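Putative signal recognition particle protein (Chaetomium thermophilum, PDB 5CK4) is the Arf-like GTPase beta subunit of the signal recognition particle receptor, and probably switches between GTP and GDP during protein translocation at the endoplasmic reticulum membrane. Local coordinates at residues Ser21-Gly26 with Ile114-His119; Ala30-Leu35 with Ile166-Ala171; Pro133-Thr138 with Ser160-Val165; Ile25-Ala30 with Ser183-Tyr188. All coordinates share one frame; numbering follows the deposited sequence.

Contact 1: Ser21-Gly26 with Ile114-His119; sequences SVLLIG and IDTPGH
Thr116 turns its hydroxyl to Leu24, and OG1 donates to Leu24 O at 2.7 Å. Its chi1 of 60° places OG1 between the backbone N and the carbonyl carbon, on the side of strand 21-25. The donor lies 27° from the plane of that carbonyl. Thr116 N adds a weak second bond to the same oxygen. Water 1 lies 2.7 Å from Thr116 OG1 and also reaches Pro117 O; it accepts from Gly26 N at 3.2 Å. Thr116 CG2 meets Leu23 CD2 at 3.7 Å, and the two side chains cross at about a right angle. An alanine here would probably leave Leu24 O with just the weak bond from the backbone N, take one partner from water 1 and open a gap beside Leu23 CD2. Two backbone bonds support this corner: Ile114 N to Val22 O and Leu24 N to Ile114 O, both 2.8 Å. They pair strands 21-25 and 112-115 in parallel. Leu23 CD2 also packs on Ile114 CG2 at 3.9 Å. Ile114 CG1 lies 3.6 Å from Ser21 OG, whose hydroxyl is bonded to Ser160. Further out, Leu130 of helix 123-131 covers Leu23, while Lys32 and Leu35 of helix 32-40 cover Leu24. Such a parallel pair is typical of the small GTPase fold: one strand leads into the P-loop, the other into the Asp-x-x-Gly motif of switch II, here Asp115 to Gly118.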
loop_
_atom_site.group_PDB
_atom_site.type_symbol
_atom_site.label_atom_id
_atom_site.label_comp_id
_atom_site.label_asym_id
_atom_site.label_seq_id
_atom_site.Cartn_x
_atom_site.Cartn_y
_atom_site.Cartn_z
ATOM N N SER A 21 2.564 10.986 7.974
ATOM C CA SER A 21 2.968 10.471 6.665
ATOM C C SER A 21 2.123 9.313 6.134
ATOM O O SER A 21 1.630 8.468 6.887
ATOM C CB SER A 21 4.430 10.004 6.715
ATOM O OG SER A 21 5.331 11.073 6.492
ATOM N N VAL A 22 1.981 9.275 4.817
ATOM C CA VAL A 22 1.396 8.135 4.122
ATOM C C VAL A 22 2.415 7.626 3.101
ATOM O O VAL A 22 2.798 8.355 2.180
ATOM C CB VAL A 22 0.069 8.535 3.440
ATOM C CG1 VAL A 22 -0.500 7.389 2.610
ATOM C CG2 VAL A 22 -0.953 9.023 4.505
ATOM N N LEU A 23 2.881 6.389 3.273
ATOM C CA LEU A 23 3.814 5.803 2.309
ATOM C C LEU A 23 3.110 5.397 1.024
ATOM O O LEU A 23 2.127 4.652 1.036
ATOM C CB LEU A 23 4.544 4.576 2.883
ATOM C CG LEU A 23 5.756 4.821 3.785
ATOM C CD1 LEU A 23 6.281 3.501 4.324
ATOM C CD2 LEU A 23 6.859 5.572 3.040
ATOM N N LEU A 24 3.639 5.874 -0.091
ATOM C CA LEU A 24 3.130 5.498 -1.396
ATOM C C LEU A 24 4.072 4.425 -1.968
ATOM O O LEU A 24 5.232 4.705 -2.272
ATOM C CB LEU A 24 3.065 6.743 -2.287
ATOM C CG LEU A 24 2.580 6.536 -3.728
ATOM C CD1 LEU A 24 1.205 5.896 -3.735
ATOM C CD2 LEU A 24 2.579 7.863 -4.490
ATOM N N ILE A 25 3.566 3.201 -2.086
ATOM C CA ILE A 25 4.364 2.018 -2.408
ATOM C C ILE A 25 3.788 1.365 -3.668
ATOM O O ILE A 25 2.582 1.397 -3.874
ATOM C CB ILE A 25 4.240 0.981 -1.261
ATOM C CG1 ILE A 25 4.825 1.530 0.037
ATOM C CG2 ILE A 25 4.936 -0.333 -1.595
ATOM C CD1 ILE A 25 4.706 0.537 1.204
ATOM N N GLY A 26 4.634 0.762 -4.499
ATOM C CA GLY A 26 4.136 -0.020 -5.624
ATOM C C GLY A 26 5.198 -0.250 -6.676
ATOM O O GLY A 26 6.252 0.388 -6.643
ATOM N N ILE A 114 4.407 10.199 0.737
ATOM C CA ILE A 114 5.823 9.846 0.597
ATOM C C ILE A 114 6.077 8.801 -0.489
ATOM O O ILE A 114 5.837 7.607 -0.295
ATOM C CB ILE A 114 6.413 9.319 1.926
ATOM C CG1 ILE A 114 6.062 10.258 3.082
ATOM C CG2 ILE A 114 7.924 9.100 1.800
ATOM C CD1 ILE A 114 6.376 11.721 2.820
ATOM N N ASP A 115 6.571 9.271 -1.629
ATOM C CA ASP A 115 6.885 8.419 -2.770
ATOM C C ASP A 115 8.073 7.520 -2.406
ATOM O O ASP A 115 8.987 7.964 -1.734
ATOM C CB ASP A 115 7.237 9.310 -3.966
ATOM C CG ASP A 115 7.309 8.549 -5.266
ATOM O OD1 ASP A 115 6.840 7.394 -5.317
ATOM O OD2 ASP A 115 7.824 9.119 -6.245
ATOM N N THR A 116 8.028 6.255 -2.815
ATOM C CA THR A 116 9.129 5.312 -2.585
ATOM C C THR A 116 9.491 4.647 -3.909
ATOM O O THR A 116 8.656 4.579 -4.815
ATOM C CB THR A 116 8.757 4.216 -1.564
ATOM O OG1 THR A 116 7.626 3.475 -2.047
ATOM C CG2 THR A 116 8.421 4.826 -0.223
ATOM N N PRO A 117 10.738 4.162 -4.038
ATOM C CA PRO A 117 11.103 3.559 -5.328
ATOM C C PRO A 117 10.424 2.214 -5.575
ATOM O O PRO A 117 10.182 1.442 -4.644
ATOM C CB PRO A 117 12.629 3.408 -5.234
ATOM C CG PRO A 117 12.939 3.462 -3.759
ATOM C CD PRO A 117 11.909 4.375 -3.164
ATOM N N GLY A 118 10.112 1.941 -6.834
ATOM C CA GLY A 118 9.467 0.695 -7.182
ATOM C C GLY A 118 10.419 -0.426 -7.555
ATOM O O GLY A 118 10.016 -1.587 -7.569
ATOM N N HIS A 119 11.679 -0.097 -7.838
ATOM C CA HIS A 119 12.621 -1.114 -8.300
ATOM C C HIS A 119 12.813 -2.198 -7.237
ATOM O O HIS A 119 12.999 -1.886 -6.061
ATOM C CB HIS A 119 13.964 -0.499 -8.703
ATOM C CG HIS A 119 14.820 -1.425 -9.510
ATOM N ND1 HIS A 119 15.514 -2.476 -8.948
ATOM C CD2 HIS A 119 15.062 -1.485 -10.842
ATOM C CE1 HIS A 119 16.157 -3.133 -9.898
ATOM N NE2 HIS A 119 15.899 -2.554 -11.056
HETATM O O HOH W 1 7.649 1.256 -3.649
#

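Contact 2: Ala30-Leu35 with Ile166-Ala171; sequences AGKTAL and IFLLDA. With GDP (guanosine-5'-diphosphate), chain C.
Ala30 comes up to strand 159-170 at Leu169, with 4.7 Å between their CA atoms, and Gly31 then takes the N-cap position of helix 32-40. The helix begins with Leu35 N bonded to Gly31 O. Leu168 carries most of the packing from the strand. Its CG is anti to the backbone N (chi1 -164°), on the helix side. CD2 lies against the backbone where the helix starts, 3.4 Å from Gly31 C and close to Lys32 N. CD1 meets Leu35 CD2 at 4.0 Å, the two leucines crossing obliquely. Ala30 CB sits 3.4 Å from Leu168 O, and this buried oxygen has no hydrogen-bond partner in the model. Lys32 CG touches Leu168 CD2, and the two side chains lie alongside each other, heading opposite ways. The lysine chain then bends at chi3 (-59°) and chi4 (-48°), and NZ bonds GDP O2B at 2.7 Å. Lys32 N donates to GDP O2B at 2.8 Å. Gly31 N bonds this oxygen too, so three donors grip it. A methionine in place of Lys32 removes the ammonium group, which would probably leave the beta-phosphate charge without its closest positive mate. Thr33 bonds GDP O1B through both N and OG1, and Ala34 N holds O1A on the alpha-phosphate. Asp170 OD1 is held by the backbone N of Ala172, while OD2 forms a salt bridge with Lys220, which also binds GDP. This strand-backed turn with its amides on the phosphates is the Walker A P-loop of the nucleotide site.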
loop_
_atom_site.group_PDB
_atom_site.type_symbol
_atom_site.label_atom_id
_atom_site.label_comp_id
_atom_site.label_asym_id
_atom_site.label_seq_id
_atom_site.Cartn_x
_atom_site.Cartn_y
_atom_site.Cartn_z
ATOM N N ALA A 30 3.435 2.179 -11.941
ATOM C CA ALA A 30 2.101 2.151 -11.346
ATOM C C ALA A 30 1.434 3.515 -11.459
ATOM O O ALA A 30 0.208 3.598 -11.529
ATOM C CB ALA A 30 2.173 1.744 -9.904
ATOM N N GLY A 31 2.253 4.569 -11.456
ATOM C CA GLY A 31 1.756 5.938 -11.475
ATOM C C GLY A 31 2.074 6.704 -10.194
ATOM O O GLY A 31 1.406 7.678 -9.865
ATOM N N LYS A 32 3.095 6.272 -9.460
ATOM C CA LYS A 32 3.425 6.927 -8.190
ATOM C C LYS A 32 3.858 8.387 -8.380
ATOM O O LYS A 32 3.382 9.277 -7.672
ATOM C CB LYS A 32 4.479 6.125 -7.412
ATOM C CG LYS A 32 3.997 4.702 -7.042
ATOM C CD LYS A 32 4.968 3.966 -6.129
ATOM C CE LYS A 32 6.350 3.825 -6.759
ATOM N NZ LYS A 32 6.308 3.314 -8.171
ATOM N N THR A 33 4.742 8.634 -9.340
ATOM C CA THR A 33 5.204 9.995 -9.609
ATOM C C THR A 33 4.028 10.871 -10.019
ATOM O O THR A 33 3.866 11.994 -9.524
ATOM C CB THR A 33 6.290 10.038 -10.709
ATOM O OG1 THR A 33 7.393 9.199 -10.336
ATOM C CG2 THR A 33 6.788 11.476 -10.922
ATOM N N ALA A 34 3.196 10.341 -10.911
ATOM C CA ALA A 34 2.015 11.064 -11.383
ATOM C C ALA A 34 1.056 11.399 -10.238
ATOM O O ALA A 34 0.526 12.509 -10.162
ATOM C CB ALA A 34 1.298 10.254 -12.469
ATOM N N LEU A 35 0.826 10.426 -9.360
ATOM C CA LEU A 35 -0.066 10.620 -8.222
ATOM C C LEU A 35 0.458 11.692 -7.272
ATOM O O LEU A 35 -0.303 12.543 -6.820
ATOM C CB LEU A 35 -0.271 9.308 -7.463
ATOM C CG LEU A 35 -1.312 9.282 -6.340
ATOM C CD1 LEU A 35 -2.693 9.681 -6.845
ATOM C CD2 LEU A 35 -1.344 7.894 -5.720
ATOM N N ILE A 166 -0.502 3.655 0.948
ATOM C CA ILE A 166 -1.212 3.418 -0.301
ATOM C C ILE A 166 -0.352 2.499 -1.166
ATOM O O ILE A 166 0.812 2.817 -1.454
ATOM C CB ILE A 166 -1.486 4.728 -1.057
ATOM C CG1 ILE A 166 -2.428 5.632 -0.260
ATOM C CG2 ILE A 166 -2.069 4.422 -2.443
ATOM C CD1 ILE A 166 -2.593 7.050 -0.885
ATOM N N PHE A 167 -0.894 1.342 -1.539
ATOM C CA PHE A 167 -0.190 0.450 -2.462
ATOM C C PHE A 167 -0.800 0.626 -3.854
ATOM O O PHE A 167 -1.929 0.180 -4.103
ATOM C CB PHE A 167 -0.307 -1.005 -2.013
ATOM C CG PHE A 167 0.494 -1.965 -2.862
ATOM C CD1 PHE A 167 -0.043 -2.505 -4.030
ATOM C CD2 PHE A 167 1.799 -2.300 -2.511
ATOM C CE1 PHE A 167 0.704 -3.376 -4.816
ATOM C CE2 PHE A 167 2.544 -3.177 -3.289
ATOM C CZ PHE A 167 2.000 -3.712 -4.435
ATOM N N LEU A 168 -0.057 1.276 -4.751
ATOM C CA LEU A 168 -0.568 1.609 -6.083
ATOM C C LEU A 168 -0.140 0.559 -7.100
ATOM O O LEU A 168 1.005 0.135 -7.109
ATOM C CB LEU A 168 -0.041 2.967 -6.523
ATOM C CG LEU A 168 -0.681 3.743 -7.685
ATOM C CD1 LEU A 168 -2.069 4.262 -7.306
ATOM C CD2 LEU A 168 0.213 4.906 -8.059
ATOM N N LEU A 169 -1.071 0.156 -7.962
ATOM C CA LEU A 169 -0.775 -0.772 -9.049
ATOM C C LEU A 169 -1.469 -0.308 -10.332
ATOM O O LEU A 169 -2.440 0.462 -10.287
ATOM C CB LEU A 169 -1.195 -2.214 -8.691
ATOM C CG LEU A 169 -2.688 -2.457 -8.351
ATOM C CD1 LEU A 169 -3.539 -2.704 -9.626
ATOM C CD2 LEU A 169 -2.828 -3.622 -7.388
ATOM N N ASP A 170 -0.969 -0.804 -11.461
ATOM C CA ASP A 170 -1.541 -0.535 -12.774
ATOM C C ASP A 170 -2.638 -1.566 -13.049
ATOM O O ASP A 170 -2.342 -2.726 -13.328
ATOM C CB ASP A 170 -0.414 -0.621 -13.823
ATOM C CG ASP A 170 -0.873 -0.274 -15.223
ATOM O OD1 ASP A 170 -2.090 -0.303 -15.496
ATOM O OD2 ASP A 170 -0.001 0.017 -16.068
ATOM N N ALA A 171 -3.905 -1.153 -12.964
ATOM C CA ALA A 171 -5.002 -2.098 -13.150
ATOM C C ALA A 171 -5.116 -2.592 -14.589
ATOM O O ALA A 171 -5.754 -3.620 -14.843
ATOM C CB ALA A 171 -6.355 -1.510 -12.671
HETATM P PB GDP C . 5.872 5.366 -11.280
HETATM O O1B GDP C . 6.387 6.559 -10.528
HETATM O O2B GDP C . 5.086 4.470 -10.334
HETATM O O3B GDP C . 6.971 4.528 -11.891
HETATM O O3A GDP C . 4.854 5.787 -12.447
HETATM P PA GDP C . 4.802 7.183 -13.258
HETATM O O1A GDP C . 4.267 8.280 -12.394
HETATM O O2A GDP C . 6.124 7.525 -13.899
HETATM O "O5'" GDP C . 3.705 6.719 -14.317
HETATM C "C5'" GDP C . 4.005 5.685 -15.241
HETATM C "C4'" GDP C . 3.220 5.965 -16.513
HETATM O "O4'" GDP C . 1.830 5.736 -16.272
HETATM C "C3'" GDP C . 3.349 7.415 -16.961
HETATM O "O3'" GDP C . 3.343 7.413 -18.389
HETATM C "C2'" GDP C . 2.067 8.067 -16.478
HETATM O "O2'" GDP C . 1.651 9.156 -17.298
HETATM C "C1'" GDP C . 1.091 6.918 -16.600
HETATM N N9 GDP C . -0.065 7.057 -15.690
HETATM C C8 GDP C . -0.052 7.360 -14.375
HETATM N N7 GDP C . -1.321 7.366 -13.879
HETATM C C5 GDP C . -2.143 7.037 -14.888
HETATM C C6 GDP C . -3.594 6.874 -15.058
HETATM O O6 GDP C . -4.357 7.027 -14.076
HETATM N N1 GDP C . -4.042 6.518 -16.277
HETATM C C2 GDP C . -3.224 6.346 -17.338
HETATM N N2 GDP C . -3.749 6.004 -18.540
HETATM N N3 GDP C . -1.879 6.489 -17.255
HETATM C C4 GDP C . -1.308 6.835 -16.075
#

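Contact 3: Pro133-Thr138 with Ser160-Val165; sequences PSPSLT and SKLKAV
The flat groups joining Leu137 to Ser160 are their peptide carbonyls, each met by the other residue's N-H in its own plane. Leu137 N donates to Ser160 O at 2.8 Å, and Ser160 N returns to Leu137 O at 3.0 Å. This is an antiparallel hydrogen-bonded pair between strands 136-140 and 159-170 of the GTPase sheet. A third bond, Leu162 N to Pro135 O, is longer at 3.3 Å, with its donor 30° from the carbonyl plane. Ser136 faces Lys161 in the adjoining non-hydrogen-bonded pair. Its CA-H also points to Ser160 O, at 3.3 Å from CA to O, so that oxygen receives two contacts. The short strand segments meet at 129°, well away from strictly antiparallel, and the pairing covers two bridges. Leu137 and Ser160 share one sheet face. There Leu137 packs on Ser21 and Leu23 of strand 21-25 and on His129 of helix 123-131. Ser160 OG lies anti to the backbone N (chi1 177°); it is bonded to Leu19 O and to Ser21 OG. Ser136 and Lys161 lie on the other face, where Lys161 is exposed. Leu162 points toward Pro135, and also touches Leu130 and Leu23. Ile212 is a further neighbour of the proline ring. Across the contact, that ring and the Leu162 side chain cross at about a right angle, with Pro135 CG 3.7 Å from Leu162 CD2 and 3.9 Å from Leu162 CB.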
loop_
_atom_site.group_PDB
_atom_site.type_symbol
_atom_site.label_atom_id
_atom_site.label_comp_id
_atom_site.label_asym_id
_atom_site.label_seq_id
_atom_site.Cartn_x
_atom_site.Cartn_y
_atom_site.Cartn_z
ATOM N N PRO A 133 7.518 -1.196 15.271
ATOM C CA PRO A 133 6.366 -0.982 16.161
ATOM C C PRO A 133 5.834 0.458 16.158
ATOM O O PRO A 133 4.628 0.656 16.293
ATOM C CB PRO A 133 6.925 -1.344 17.539
ATOM C CG PRO A 133 7.958 -2.378 17.243
ATOM C CD PRO A 133 8.585 -1.972 15.929
ATOM N N SER A 134 6.720 1.440 16.004
ATOM C CA SER A 134 6.298 2.837 15.909
ATOM C C SER A 134 7.139 3.595 14.887
ATOM O O SER A 134 8.084 4.296 15.252
ATOM C CB SER A 134 6.387 3.527 17.272
ATOM O OG SER A 134 5.880 4.850 17.203
ATOM N N PRO A 135 6.792 3.468 13.601
ATOM C CA PRO A 135 7.657 4.038 12.564
ATOM C C PRO A 135 7.498 5.547 12.414
ATOM O O PRO A 135 6.379 6.073 12.393
ATOM C CB PRO A 135 7.205 3.311 11.289
ATOM C CG PRO A 135 5.782 2.957 11.545
ATOM C CD PRO A 135 5.631 2.756 13.036
ATOM N N SER A 136 8.633 6.234 12.334
ATOM C CA SER A 136 8.658 7.644 12.003
ATOM C C SER A 136 9.585 7.827 10.818
ATOM O O SER A 136 10.643 7.204 10.746
ATOM C CB SER A 136 9.136 8.480 13.188
ATOM O OG SER A 136 8.204 8.410 14.247
ATOM N N LEU A 137 9.178 8.668 9.878
ATOM C CA LEU A 137 9.979 8.905 8.691
ATOM C C LEU A 137 10.809 10.169 8.865
ATOM O O LEU A 137 10.328 11.160 9.408
ATOM C CB LEU A 137 9.086 9.028 7.458
ATOM C CG LEU A 137 8.168 7.848 7.137
ATOM C CD1 LEU A 137 7.576 8.011 5.744
ATOM C CD2 LEU A 137 8.921 6.535 7.246
ATOM N N THR A 138 12.056 10.121 8.411
ATOM C CA THR A 138 12.905 11.303 8.390
ATOM C C THR A 138 12.645 12.086 7.108
ATOM O O THR A 138 12.826 11.568 6.002
ATOM C CB THR A 138 14.395 10.935 8.490
ATOM O OG1 THR A 138 14.632 10.242 9.720
ATOM C CG2 THR A 138 15.252 12.188 8.455
ATOM N N SER A 160 8.186 12.497 10.974
ATOM C CA SER A 160 6.765 12.386 10.675
ATOM C C SER A 160 6.228 10.993 10.996
ATOM O O SER A 160 6.818 9.984 10.613
ATOM C CB SER A 160 6.499 12.722 9.207
ATOM O OG SER A 160 5.128 12.546 8.892
ATOM N N LYS A 161 5.102 10.948 11.697
ATOM C CA LYS A 161 4.486 9.682 12.077
ATOM C C LYS A 161 3.809 8.994 10.883
ATOM O O LYS A 161 2.984 9.593 10.191
ATOM C CB LYS A 161 3.484 9.917 13.212
ATOM C CG LYS A 161 2.818 8.664 13.751
ATOM C CD LYS A 161 2.245 8.922 15.149
ATOM C CE LYS A 161 1.406 7.751 15.644
ATOM N NZ LYS A 161 0.249 7.488 14.738
ATOM N N LEU A 162 4.175 7.737 10.641
ATOM C CA LEU A 162 3.556 6.944 9.579
ATOM C C LEU A 162 2.169 6.468 10.009
ATOM O O LEU A 162 2.037 5.768 11.011
ATOM C CB LEU A 162 4.437 5.745 9.242
ATOM C CG LEU A 162 3.897 4.831 8.143
ATOM C CD1 LEU A 162 3.770 5.594 6.828
ATOM C CD2 LEU A 162 4.795 3.613 7.990
ATOM N N LYS A 163 1.132 6.843 9.263
ATOM C CA LYS A 163 -0.234 6.492 9.661
ATOM C C LYS A 163 -1.010 5.664 8.635
ATOM O O LYS A 163 -2.072 5.118 8.949
ATOM C CB LYS A 163 -1.034 7.739 10.039
ATOM C CG LYS A 163 -0.473 8.481 11.248
ATOM C CD LYS A 163 -1.549 9.272 11.973
ATOM C CE LYS A 163 -2.528 8.352 12.699
ATOM N NZ LYS A 163 -3.321 9.081 13.741
ATOM N N ALA A 164 -0.494 5.567 7.416
ATOM C CA ALA A 164 -1.162 4.758 6.398
ATOM C C ALA A 164 -0.253 4.427 5.235
ATOM O O ALA A 164 0.799 5.035 5.059
ATOM C CB ALA A 164 -2.430 5.448 5.890
ATOM N N VAL A 165 -0.691 3.468 4.430
ATOM C CA VAL A 165 0.035 3.054 3.242
ATOM C C VAL A 165 -0.920 3.064 2.060
ATOM O O VAL A 165 -2.033 2.563 2.158
ATOM C CB VAL A 165 0.566 1.613 3.412
ATOM C CG1 VAL A 165 1.056 1.028 2.059
ATOM C CG2 VAL A 165 1.667 1.582 4.444
#

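Contact 4: Ile25-Ala30 with Ser183-Tyr188; sequences IGPSGA and SQTASY. With GDP (guanosine-5'-diphosphate), chain C.
Ile25 and Tyr188 meet between the loop and helix 180-201. Ile25 CG2 comes obliquely to the end of the phenol, 3.4 Å from Tyr188 CZ and 3.2 Å from its hydroxyl oxygen OH. The ring presents an edge to the main chain that follows. Gly26 C lies near the ring plane, 3.7 Å from Tyr188 CE2, and Pro27 N lies at the same edge. The tyrosine CG is anti to the backbone N (chi1 -165°), carried toward the loop. At chi2 of 2° CA lies almost in the ring plane, an uncommon setting for an aromatic residue. Pro27 is also met from the side of Thr185: its CG is 3.9 Å from Thr185 OG1, the two side chains crossing at about a right angle. That hydroxyl is engaged by Tyr181 O, one turn earlier in the helix. Gly26 and the residues after it form the P-loop, and helix 180-201 packs against the start of that loop, at Ile25 to Pro27. Polar links are fewer. Water 1 lies in the ring plane at its edge, 2.8 Å from Tyr188 OH, and joins the phenol to Gly26 N. Arg123 of helix 123-131 makes a cation-pi contact with Tyr188. Within the loop, a type II turn runs from Pro27 to Ala30, with Ala30 N bonded to Pro27 O. Toward the ligand, Gly29 N donates to GDP O3B at 2.7 Å, nearly straight at 167°.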
loop_
_atom_site.group_PDB
_atom_site.type_symbol
_atom_site.label_atom_id
_atom_site.label_comp_id
_atom_site.label_asym_id
_atom_site.label_seq_id
_atom_site.Cartn_x
_atom_site.Cartn_y
_atom_site.Cartn_z
ATOM N N ILE A 25 3.566 3.201 -2.086
ATOM C CA ILE A 25 4.364 2.018 -2.408
ATOM C C ILE A 25 3.788 1.365 -3.668
ATOM O O ILE A 25 2.582 1.397 -3.874
ATOM C CB ILE A 25 4.240 0.981 -1.261
ATOM C CG1 ILE A 25 4.825 1.530 0.037
ATOM C CG2 ILE A 25 4.936 -0.333 -1.595
ATOM C CD1 ILE A 25 4.706 0.537 1.204
ATOM N N GLY A 26 4.634 0.762 -4.499
ATOM C CA GLY A 26 4.136 -0.020 -5.624
ATOM C C GLY A 26 5.198 -0.250 -6.676
ATOM O O GLY A 26 6.252 0.388 -6.643
ATOM N N PRO A 27 4.927 -1.161 -7.625
ATOM C CA PRO A 27 5.927 -1.433 -8.662
ATOM C C PRO A 27 6.104 -0.224 -9.569
ATOM O O PRO A 27 5.212 0.624 -9.653
ATOM C CB PRO A 27 5.314 -2.592 -9.451
ATOM C CG PRO A 27 3.834 -2.467 -9.233
ATOM C CD PRO A 27 3.669 -1.899 -7.845
ATOM N N SER A 28 7.242 -0.148 -10.244
ATOM C CA SER A 28 7.471 0.921 -11.205
ATOM C C SER A 28 6.378 0.934 -12.280
ATOM O O SER A 28 5.870 -0.113 -12.659
ATOM C CB SER A 28 8.836 0.746 -11.860
ATOM O OG SER A 28 9.866 0.804 -10.889
ATOM N N GLY A 29 6.038 2.122 -12.776
ATOM C CA GLY A 29 5.004 2.266 -13.794
ATOM C C GLY A 29 3.586 2.315 -13.252
ATOM O O GLY A 29 2.632 2.460 -14.006
ATOM N N ALA A 30 3.435 2.179 -11.941
ATOM C CA ALA A 30 2.101 2.151 -11.346
ATOM C C ALA A 30 1.434 3.515 -11.459
ATOM O O ALA A 30 0.208 3.598 -11.529
ATOM C CB ALA A 30 2.173 1.744 -9.904
ATOM N N SER A 183 1.601 -11.626 -10.754
ATOM C CA SER A 183 2.483 -12.393 -9.872
ATOM C C SER A 183 3.513 -11.515 -9.175
ATOM O O SER A 183 3.731 -11.633 -7.964
ATOM C CB SER A 183 3.207 -13.492 -10.660
ATOM O OG SER A 183 2.288 -14.465 -11.119
ATOM N N GLN A 184 4.160 -10.643 -9.944
ATOM C CA GLN A 184 5.220 -9.804 -9.389
ATOM C C GLN A 184 4.664 -8.734 -8.460
ATOM O O GLN A 184 5.242 -8.432 -7.417
ATOM C CB GLN A 184 6.070 -9.196 -10.511
ATOM C CG GLN A 184 6.877 -10.251 -11.241
ATOM C CD GLN A 184 7.759 -9.696 -12.347
ATOM O OE1 GLN A 184 7.895 -8.481 -12.512
ATOM N NE2 GLN A 184 8.370 -10.595 -13.115
ATOM N N THR A 185 3.523 -8.171 -8.832
ATOM C CA THR A 185 2.864 -7.177 -7.997
ATOM C C THR A 185 2.351 -7.778 -6.697
ATOM O O THR A 185 2.497 -7.184 -5.626
ATOM C CB THR A 185 1.692 -6.520 -8.763
ATOM O OG1 THR A 185 2.204 -5.894 -9.942
ATOM C CG2 THR A 185 0.983 -5.487 -7.913
ATOM N N ALA A 186 1.747 -8.957 -6.784
ATOM C CA ALA A 186 1.232 -9.626 -5.585
ATOM C C ALA A 186 2.366 -10.028 -4.646
ATOM O O ALA A 186 2.198 -10.047 -3.439
ATOM C CB ALA A 186 0.426 -10.849 -5.964
ATOM N N SER A 187 3.510 -10.385 -5.213
ATOM C CA SER A 187 4.671 -10.730 -4.402
ATOM C C SER A 187 5.102 -9.546 -3.526
ATOM O O SER A 187 5.406 -9.710 -2.348
ATOM C CB SER A 187 5.817 -11.203 -5.298
ATOM O OG SER A 187 6.930 -11.567 -4.519
ATOM N N TYR A 188 5.123 -8.355 -4.110
ATOM C CA TYR A 188 5.431 -7.129 -3.370
ATOM C C TYR A 188 4.376 -6.856 -2.310
ATOM O O TYR A 188 4.698 -6.591 -1.144
ATOM C CB TYR A 188 5.510 -5.945 -4.330
ATOM C CG TYR A 188 6.162 -4.693 -3.777
ATOM C CD1 TYR A 188 6.697 -4.651 -2.490
ATOM C CD2 TYR A 188 6.243 -3.548 -4.557
ATOM C CE1 TYR A 188 7.289 -3.490 -1.995
ATOM C CE2 TYR A 188 6.820 -2.392 -4.077
ATOM C CZ TYR A 188 7.349 -2.370 -2.796
ATOM O OH TYR A 188 7.948 -1.206 -2.349
HETATM P PB GDP C . 5.872 5.366 -11.280
HETATM O O1B GDP C . 6.387 6.559 -10.528
HETATM O O2B GDP C . 5.086 4.470 -10.334
HETATM O O3B GDP C . 6.971 4.528 -11.891
HETATM O O3A GDP C . 4.854 5.787 -12.447
HETATM P PA GDP C . 4.802 7.183 -13.258
HETATM O O1A GDP C . 4.267 8.280 -12.394
HETATM O O2A GDP C . 6.124 7.525 -13.899
HETATM O "O5'" GDP C . 3.705 6.719 -14.317
HETATM C "C5'" GDP C . 4.005 5.685 -15.241
HETATM C "C4'" GDP C . 3.220 5.965 -16.513
HETATM O "O4'" GDP C . 1.830 5.736 -16.272
HETATM C "C3'" GDP C . 3.349 7.415 -16.961
HETATM O "O3'" GDP C . 3.343 7.413 -18.389
HETATM C "C2'" GDP C . 2.067 8.067 -16.478
HETATM O "O2'" GDP C . 1.651 9.156 -17.298
HETATM C "C1'" GDP C . 1.091 6.918 -16.600
HETATM N N9 GDP C . -0.065 7.057 -15.690
HETATM C C8 GDP C . -0.052 7.360 -14.375
HETATM N N7 GDP C . -1.321 7.366 -13.879
HETATM C C5 GDP C . -2.143 7.037 -14.888
HETATM C C6 GDP C . -3.594 6.874 -15.058
HETATM O O6 GDP C . -4.357 7.027 -14.076
HETATM N N1 GDP C . -4.042 6.518 -16.277
HETATM C C2 GDP C . -3.224 6.346 -17.338
HETATM N N2 GDP C . -3.749 6.004 -18.540
HETATM N N3 GDP C . -1.879 6.489 -17.255
HETATM C C4 GDP C . -1.308 6.835 -16.075
HETATM O O HOH W 1 7.649 1.256 -3.649
#

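From the N terminus, strand 21-25 comes first and starts contacts 1 and 4, which share Ile25 and Gly26. Contact 1 closes a loop to residues 114-119. Contact 2 opens at residue 30, inside that loop, and closes beyond it at 166-171, so the two cross. Contact 3 opens after contact 1 has closed, and is nested inside contact 2. Contact 4 closes last, at helix 180-201, and encloses contacts 2 and 3. Strand 159-170 serves contacts 2 and 3 and pairs with strand 21-25. Together the contacts tie the central sheet to helices 32-40 and 180-201. Contacts 2 and 4 both touch GDP, while contact 3 lies away from the site.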